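PDB 3I2W: syndapin from Drosophila melanogaster, which probably takes part in endocytosis by binding phospholipid membranes through its dimeric EFC/F-BAR domain and regulating the internalization of plasma membrane proteins. Local coordinates for residues E115-D118 against L119-F123; T220-K223 against T224-Q227. All coordinates share one frame; numbering follows the deposited sequence.

Contact 1 of 2, residues E115-D118 against L119-F123; sequences ERKD and LEDLF
Arg116 and Glu120, one helical turn apart, are joined by a salt bridge in which Arg116 NE donates to Glu120 OE2 over 3.1 Å. With CG anti to the backbone N (chi1 -161°), the arginine runs extended as far as NE, and the guanidinium receives the oxygen at its edge. The two flat groups stand almost perpendicular, 89° apart, and NE comes to OE2 from above the carboxylate plane. Both residues have further partners: Arg116 NH1 pairs with Glu18, and Glu120 OE2 also takes a hydrogen bond from Thr14 OG1. A long arginine with several N-H groups suits a place where it must serve its own helix and a neighbour at once.

The next pair along, Lys117 and Asp121, is looser, with Lys117 NZ a long 3.8 Å from Asp121 OD1. Here the backbone does more: Lys117 O accepts from Asp121 N at 3.1 Å and from Glu120 N at 3.2 Å, both donors on the same face of the carbonyl. Glu120 N is shared, bonding weakly to Arg116 O as well. Asp118 O accepts from Leu122 N, while Asp118 OD2 turns back to Lys114. Glu115 OE1 is satisfied by His107 N.

These first turns of helix 114-159 follow the small hairpin of strands 108-109 and 112-113. Arg116 faces helix 11-58, Leu119 and Leu122 rest on helix 169-240, and Phe123 touches both helices.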
ATOM      1  N   GLU B 115     -28.763  -9.552 -22.040  1.00 24.59           N
ATOM      2  CA  GLU B 115     -28.229  -8.766 -23.120  1.00 24.75           C
ATOM      3  C   GLU B 115     -27.439  -9.590 -24.106  1.00 25.44           C
ATOM      4  O   GLU B 115     -27.490  -9.331 -25.301  1.00 26.84           O
ATOM      5  CB  GLU B 115     -27.429  -7.561 -22.623  1.00 25.07           C
ATOM      6  CG  GLU B 115     -28.292  -6.528 -21.844  1.00 23.43           C
ATOM      7  CD  GLU B 115     -28.753  -7.034 -20.457  1.00 25.25           C
ATOM      8  OE1 GLU B 115     -28.402  -8.156 -20.054  1.00 22.88           O
ATOM      9  OE2 GLU B 115     -29.458  -6.299 -19.735  1.00 30.82           O
ATOM     10  N   ARG B 116     -26.740 -10.612 -23.648  1.00 25.47           N
ATOM     11  CA  ARG B 116     -26.090 -11.531 -24.590  1.00 24.76           C
ATOM     12  C   ARG B 116     -27.067 -12.417 -25.380  1.00 24.75           C
ATOM     13  O   ARG B 116     -27.007 -12.504 -26.604  1.00 24.43           O
ATOM     14  CB  ARG B 116     -25.092 -12.387 -23.834  1.00 24.57           C
ATOM     15  CG  ARG B 116     -24.059 -13.038 -24.703  1.00 25.50           C
ATOM     16  CD  ARG B 116     -23.197 -13.969 -23.873  1.00 29.35           C
ATOM     17  NE  ARG B 116     -22.566 -14.946 -24.742  1.00 33.57           N
ATOM     18  CZ  ARG B 116     -21.548 -15.731 -24.432  1.00 31.41           C
ATOM     19  NH1 ARG B 116     -20.978 -15.688 -23.253  1.00 34.64           N
ATOM     20  NH2 ARG B 116     -21.072 -16.538 -25.341  1.00 32.61           N
ATOM     21  N   LYS B 117     -27.971 -13.068 -24.671  1.00 25.55           N
ATOM     22  CA  LYS B 117     -28.901 -14.029 -25.248  1.00 26.41           C
ATOM     23  C   LYS B 117     -29.759 -13.390 -26.292  1.00 27.29           C
ATOM     24  O   LYS B 117     -29.937 -13.954 -27.347  1.00 27.56           O
ATOM     25  CB  LYS B 117     -29.815 -14.543 -24.150  1.00 26.67           C
ATOM     26  CG  LYS B 117     -30.992 -15.344 -24.629  1.00 28.25           C
ATOM     27  CD  LYS B 117     -30.602 -16.759 -25.021  1.00 33.12           C
ATOM     28  CE  LYS B 117     -31.544 -17.356 -26.076  1.00 38.02           C
ATOM     29  NZ  LYS B 117     -31.088 -18.752 -26.298  1.00 42.41           N
ATOM     30  N   ASP B 118     -30.276 -12.193 -26.000  1.00 28.09           N
ATOM     31  CA  ASP B 118     -31.101 -11.459 -26.927  1.00 28.43           C
ATOM     32  C   ASP B 118     -30.369 -11.172 -28.203  1.00 29.32           C
ATOM     33  O   ASP B 118     -30.914 -11.325 -29.274  1.00 30.63           O
ATOM     34  CB  ASP B 118     -31.530 -10.135 -26.354  1.00 28.34           C
ATOM     35  CG  ASP B 118     -32.602 -10.257 -25.312  1.00 29.99           C
ATOM     36  OD1 ASP B 118     -33.256 -11.309 -25.219  1.00 34.82           O
ATOM     37  OD2 ASP B 118     -32.790  -9.294 -24.529  1.00 35.01           O
ATOM     38  N   LEU B 119     -29.135 -10.724 -28.111  1.00 29.84           N
ATOM     39  CA  LEU B 119     -28.436 -10.400 -29.321  1.00 30.39           C
ATOM     40  C   LEU B 119     -27.907 -11.576 -30.089  1.00 30.47           C
ATOM     41  O   LEU B 119     -27.518 -11.435 -31.239  1.00 31.01           O
ATOM     42  CB  LEU B 119     -27.290  -9.482 -29.029  1.00 30.31           C
ATOM     43  CG  LEU B 119     -27.881  -8.149 -29.293  1.00 31.92           C
ATOM     44  CD1 LEU B 119     -28.690  -7.838 -28.021  1.00 37.40           C
ATOM     45  CD2 LEU B 119     -26.750  -7.317 -29.375  1.00 35.85           C
ATOM     46  N   GLU B 120     -27.830 -12.733 -29.461  1.00 30.07           N
ATOM     47  CA  GLU B 120     -27.282 -13.838 -30.186  1.00 29.91           C
ATOM     48  C   GLU B 120     -28.417 -14.192 -31.026  1.00 30.47           C
ATOM     49  O   GLU B 120     -28.242 -14.445 -32.194  1.00 31.61           O
ATOM     50  CB  GLU B 120     -26.926 -14.981 -29.274  1.00 29.21           C
ATOM     51  CG  GLU B 120     -25.538 -14.888 -28.728  1.00 30.12           C
ATOM     52  CD  GLU B 120     -25.252 -15.976 -27.712  1.00 31.81           C
ATOM     53  OE1 GLU B 120     -26.161 -16.765 -27.419  1.00 34.81           O
ATOM     54  OE2 GLU B 120     -24.116 -16.078 -27.225  1.00 30.72           O
ATOM     55  N   ASP B 121     -29.599 -14.173 -30.412  1.00 31.05           N
ATOM     56  CA  ASP B 121     -30.880 -14.352 -31.084  1.00 30.87           C
ATOM     57  C   ASP B 121     -31.049 -13.382 -32.252  1.00 30.43           C
ATOM     58  O   ASP B 121     -31.477 -13.769 -33.312  1.00 31.70           O
ATOM     59  CB  ASP B 121     -32.039 -14.239 -30.081  1.00 30.16           C
ATOM     60  CG  ASP B 121     -32.113 -15.459 -29.134  1.00 33.69           C
ATOM     61  OD1 ASP B 121     -31.260 -16.368 -29.201  1.00 37.15           O
ATOM     62  OD2 ASP B 121     -32.994 -15.533 -28.258  1.00 38.60           O
ATOM     63  N   LEU B 122     -30.664 -12.140 -32.101  1.00 30.20           N
ATOM     64  CA  LEU B 122     -30.918 -11.228 -33.156  1.00 29.58           C
ATOM     65  C   LEU B 122     -29.992 -11.537 -34.301  1.00 29.90           C
ATOM     66  O   LEU B 122     -30.403 -11.425 -35.441  1.00 31.07           O
ATOM     67  CB  LEU B 122     -30.728  -9.831 -32.658  1.00 29.27           C
ATOM     68  CG  LEU B 122     -31.262  -8.761 -33.559  1.00 29.51           C
ATOM     69  CD1 LEU B 122     -32.752  -8.858 -33.554  1.00 33.59           C
ATOM     70  CD2 LEU B 122     -30.824  -7.414 -33.043  1.00 28.34           C
ATOM     71  N   PHE B 123     -28.752 -11.929 -34.027  1.00 29.61           N
ATOM     72  CA  PHE B 123     -27.823 -12.300 -35.088  1.00 29.50           C
ATOM     73  C   PHE B 123     -28.303 -13.573 -35.763  1.00 31.00           C
ATOM     74  O   PHE B 123     -28.172 -13.762 -36.968  1.00 31.31           O
ATOM     75  CB  PHE B 123     -26.472 -12.632 -34.526  1.00 28.65           C
ATOM     76  CG  PHE B 123     -25.521 -11.494 -34.489  1.00 28.11           C
ATOM     77  CD1 PHE B 123     -25.084 -10.881 -35.660  1.00 27.96           C
ATOM     78  CD2 PHE B 123     -25.003 -11.054 -33.282  1.00 25.65           C
ATOM     79  CE1 PHE B 123     -24.170  -9.846 -35.616  1.00 26.48           C
ATOM     80  CE2 PHE B 123     -24.090 -10.026 -33.258  1.00 26.85           C
ATOM     81  CZ  PHE B 123     -23.666  -9.428 -34.424  1.00 24.59           C
TER

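Contact 2 of 2, residues T220-K223 against T224-Q227; sequences TFEK and TRLQ
Glu222 and Arg225 form an i to i+3 salt bridge on helix 169-240, one of the long helices of the F-BAR fold, where the subunits of the homodimer meet. The arginine can be followed outward. Its CB lies 3.5 Å from Glu222 O, the carbonyl that accepts the backbone bond of Leu226 N. CG and CD carry the chain away from the backbone, and at chi3 (61°) it bends, which brings the guanidinium alongside the glutamate. NE then reaches Glu222 OE1 in a weak hydrogen bond of 3.3 Å. NH2 makes the stronger one, meeting the same oxygen at 2.9 Å on its syn side. OE1 is thus gripped twice at the guanidinium edge, although the two planes are turned 49° apart. NH1, the remaining nitrogen, is hydrogen-bonded outside the two segments.

The arginine has further partners: NH2 also forms a salt bridge with Glu61 of the second subunit, and Phe229 makes a cation-pi contact. With two carboxylates close by, the buried guanidinium is probably held firmly in its charged form. Glu222 itself packs on Leu268 of the second subunit.

Thr220, Lys223 and Gln227 are exposed, and their polar ends suit the solvent. The side chains of Lys223 and Gln227 cross, with Gln227 OE1 4.1 Å from Lys223 CE, and both pack on Gln264 of the second subunit. Thr220 OG1 bonds back to Glu216 O. Beta-branched Thr224 touches Trp101 of helix 63-105, and its methyl carbon CG2 lies 3.6 Å from Phe221 O.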
ATOM      1  N   THR B 220     -22.398  -0.096 -30.237  1.00 26.50           N
ATOM      2  CA  THR B 220     -22.879   1.034 -29.453  1.00 26.76           C
ATOM      3  C   THR B 220     -22.872   0.750 -27.959  1.00 26.67           C
ATOM      4  O   THR B 220     -22.462   1.567 -27.184  1.00 26.64           O
ATOM      5  CB  THR B 220     -24.256   1.471 -29.952  1.00 26.41           C
ATOM      6  OG1 THR B 220     -24.090   1.920 -31.277  1.00 26.68           O
ATOM      7  CG2 THR B 220     -24.786   2.603 -29.212  1.00 26.39           C
ATOM      8  N   PHE B 221     -23.322  -0.414 -27.557  1.00 27.97           N
ATOM      9  CA  PHE B 221     -23.215  -0.765 -26.166  1.00 29.06           C
ATOM     10  C   PHE B 221     -21.795  -0.787 -25.724  1.00 29.20           C
ATOM     11  O   PHE B 221     -21.478  -0.226 -24.709  1.00 31.30           O
ATOM     12  CB  PHE B 221     -23.775  -2.108 -25.894  1.00 29.05           C
ATOM     13  CG  PHE B 221     -23.817  -2.422 -24.457  1.00 32.50           C
ATOM     14  CD1 PHE B 221     -24.563  -1.635 -23.602  1.00 38.24           C
ATOM     15  CD2 PHE B 221     -23.131  -3.495 -23.949  1.00 33.71           C
ATOM     16  CE1 PHE B 221     -24.619  -1.916 -22.257  1.00 38.53           C
ATOM     17  CE2 PHE B 221     -23.178  -3.790 -22.637  1.00 35.97           C
ATOM     18  CZ  PHE B 221     -23.915  -3.000 -21.776  1.00 39.24           C
ATOM     19  N   GLU B 222     -20.923  -1.411 -26.489  1.00 28.75           N
ATOM     20  CA  GLU B 222     -19.569  -1.433 -26.112  1.00 27.60           C
ATOM     21  C   GLU B 222     -19.061  -0.014 -25.983  1.00 28.26           C
ATOM     22  O   GLU B 222     -18.398   0.258 -25.025  1.00 30.51           O
ATOM     23  CB  GLU B 222     -18.754  -2.248 -27.086  1.00 27.01           C
ATOM     24  CG  GLU B 222     -17.345  -2.533 -26.648  1.00 25.77           C
ATOM     25  CD  GLU B 222     -17.271  -3.363 -25.398  1.00 31.84           C
ATOM     26  OE1 GLU B 222     -16.151  -3.594 -24.920  1.00 35.81           O
ATOM     27  OE2 GLU B 222     -18.313  -3.782 -24.833  1.00 38.82           O
ATOM     28  N   LYS B 223     -19.363   0.897 -26.903  1.00 28.08           N
ATOM     29  CA  LYS B 223     -18.783   2.262 -26.877  1.00 28.19           C
ATOM     30  C   LYS B 223     -18.992   2.852 -25.503  1.00 27.99           C
ATOM     31  O   LYS B 223     -18.090   3.337 -24.876  1.00 28.03           O
ATOM     32  CB  LYS B 223     -19.473   3.162 -27.908  1.00 27.98           C
ATOM     33  CG  LYS B 223     -18.861   4.544 -28.092  1.00 30.54           C
ATOM     34  CD  LYS B 223     -19.861   5.496 -28.743  1.00 34.68           C
ATOM     35  CE  LYS B 223     -19.176   6.581 -29.634  1.00 38.62           C
ATOM     36  NZ  LYS B 223     -20.141   7.767 -29.839  1.00 40.15           N
ATOM     37  N   THR B 224     -20.222   2.749 -25.053  1.00 27.81           N
ATOM     38  CA  THR B 224     -20.657   3.143 -23.790  1.00 28.59           C
ATOM     39  C   THR B 224     -19.877   2.559 -22.618  1.00 29.40           C
ATOM     40  O   THR B 224     -19.567   3.262 -21.654  1.00 29.81           O
ATOM     41  CB  THR B 224     -22.079   2.703 -23.749  1.00 28.94           C
ATOM     42  OG1 THR B 224     -22.873   3.809 -24.145  1.00 30.17           O
ATOM     43  CG2 THR B 224     -22.563   2.233 -22.354  1.00 30.53           C
ATOM     44  N   ARG B 225     -19.605   1.259 -22.654  1.00 29.82           N
ATOM     45  CA  ARG B 225     -18.858   0.645 -21.573  1.00 28.69           C
ATOM     46  C   ARG B 225     -17.493   1.266 -21.569  1.00 27.87           C
ATOM     47  O   ARG B 225     -16.976   1.638 -20.511  1.00 27.95           O
ATOM     48  CB  ARG B 225     -18.737  -0.874 -21.725  1.00 29.06           C
ATOM     49  CG  ARG B 225     -18.095  -1.512 -20.454  1.00 27.73           C
ATOM     50  CD  ARG B 225     -17.700  -2.920 -20.621  1.00 23.65           C
ATOM     51  NE  ARG B 225     -16.685  -3.084 -21.668  1.00 28.85           N
ATOM     52  CZ  ARG B 225     -15.370  -2.898 -21.506  1.00 29.19           C
ATOM     53  NH1 ARG B 225     -14.890  -2.503 -20.342  1.00 32.29           N
ATOM     54  NH2 ARG B 225     -14.531  -3.079 -22.520  1.00 24.50           N
ATOM     55  N   LEU B 226     -16.899   1.387 -22.747  1.00 26.80           N
ATOM     56  CA  LEU B 226     -15.537   1.880 -22.776  1.00 26.99           C
ATOM     57  C   LEU B 226     -15.486   3.330 -22.281  1.00 27.06           C
ATOM     58  O   LEU B 226     -14.483   3.763 -21.766  1.00 27.38           O
ATOM     59  CB  LEU B 226     -14.906   1.766 -24.148  1.00 25.87           C
ATOM     60  CG  LEU B 226     -14.765   0.378 -24.732  1.00 26.75           C
ATOM     61  CD1 LEU B 226     -14.299   0.595 -26.095  1.00 32.23           C
ATOM     62  CD2 LEU B 226     -13.713  -0.444 -24.082  1.00 28.46           C
ATOM     63  N   GLN B 227     -16.561   4.078 -22.459  1.00 26.35           N
ATOM     64  CA  GLN B 227     -16.541   5.441 -22.056  1.00 26.37           C
ATOM     65  C   GLN B 227     -16.624   5.456 -20.532  1.00 26.74           C
ATOM     66  O   GLN B 227     -15.807   6.069 -19.842  1.00 28.40           O
ATOM     67  CB  GLN B 227     -17.670   6.232 -22.740  1.00 26.24           C
ATOM     68  CG  GLN B 227     -17.453   6.352 -24.236  1.00 27.13           C
ATOM     69  CD  GLN B 227     -18.429   7.281 -25.020  1.00 30.71           C
ATOM     70  OE1 GLN B 227     -17.979   7.945 -25.965  1.00 32.83           O
ATOM     71  NE2 GLN B 227     -19.746   7.292 -24.678  1.00 27.82           N
TER

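Overall arrangement
From the N terminus, helices 11-58 and 63-105 come first, and the hairpin of strands 108-109 and 112-113 leads into helix 114-159, which carries contact 1. The chain then turns back into helix 169-240, which carries contact 2. Each contact lies within one continuous helix and closes no long loop; the two stand in series, neither nested nor crossed. Their centres are about 17 Å apart and their nearest atoms about 6 Å, without touching. Around contact 1, helix 114-159 meets helices 11-58 and 169-240 of its own chain. Contact 2 adds helix 63-105 and the second subunit, joining helices of this chain to its dimer partner.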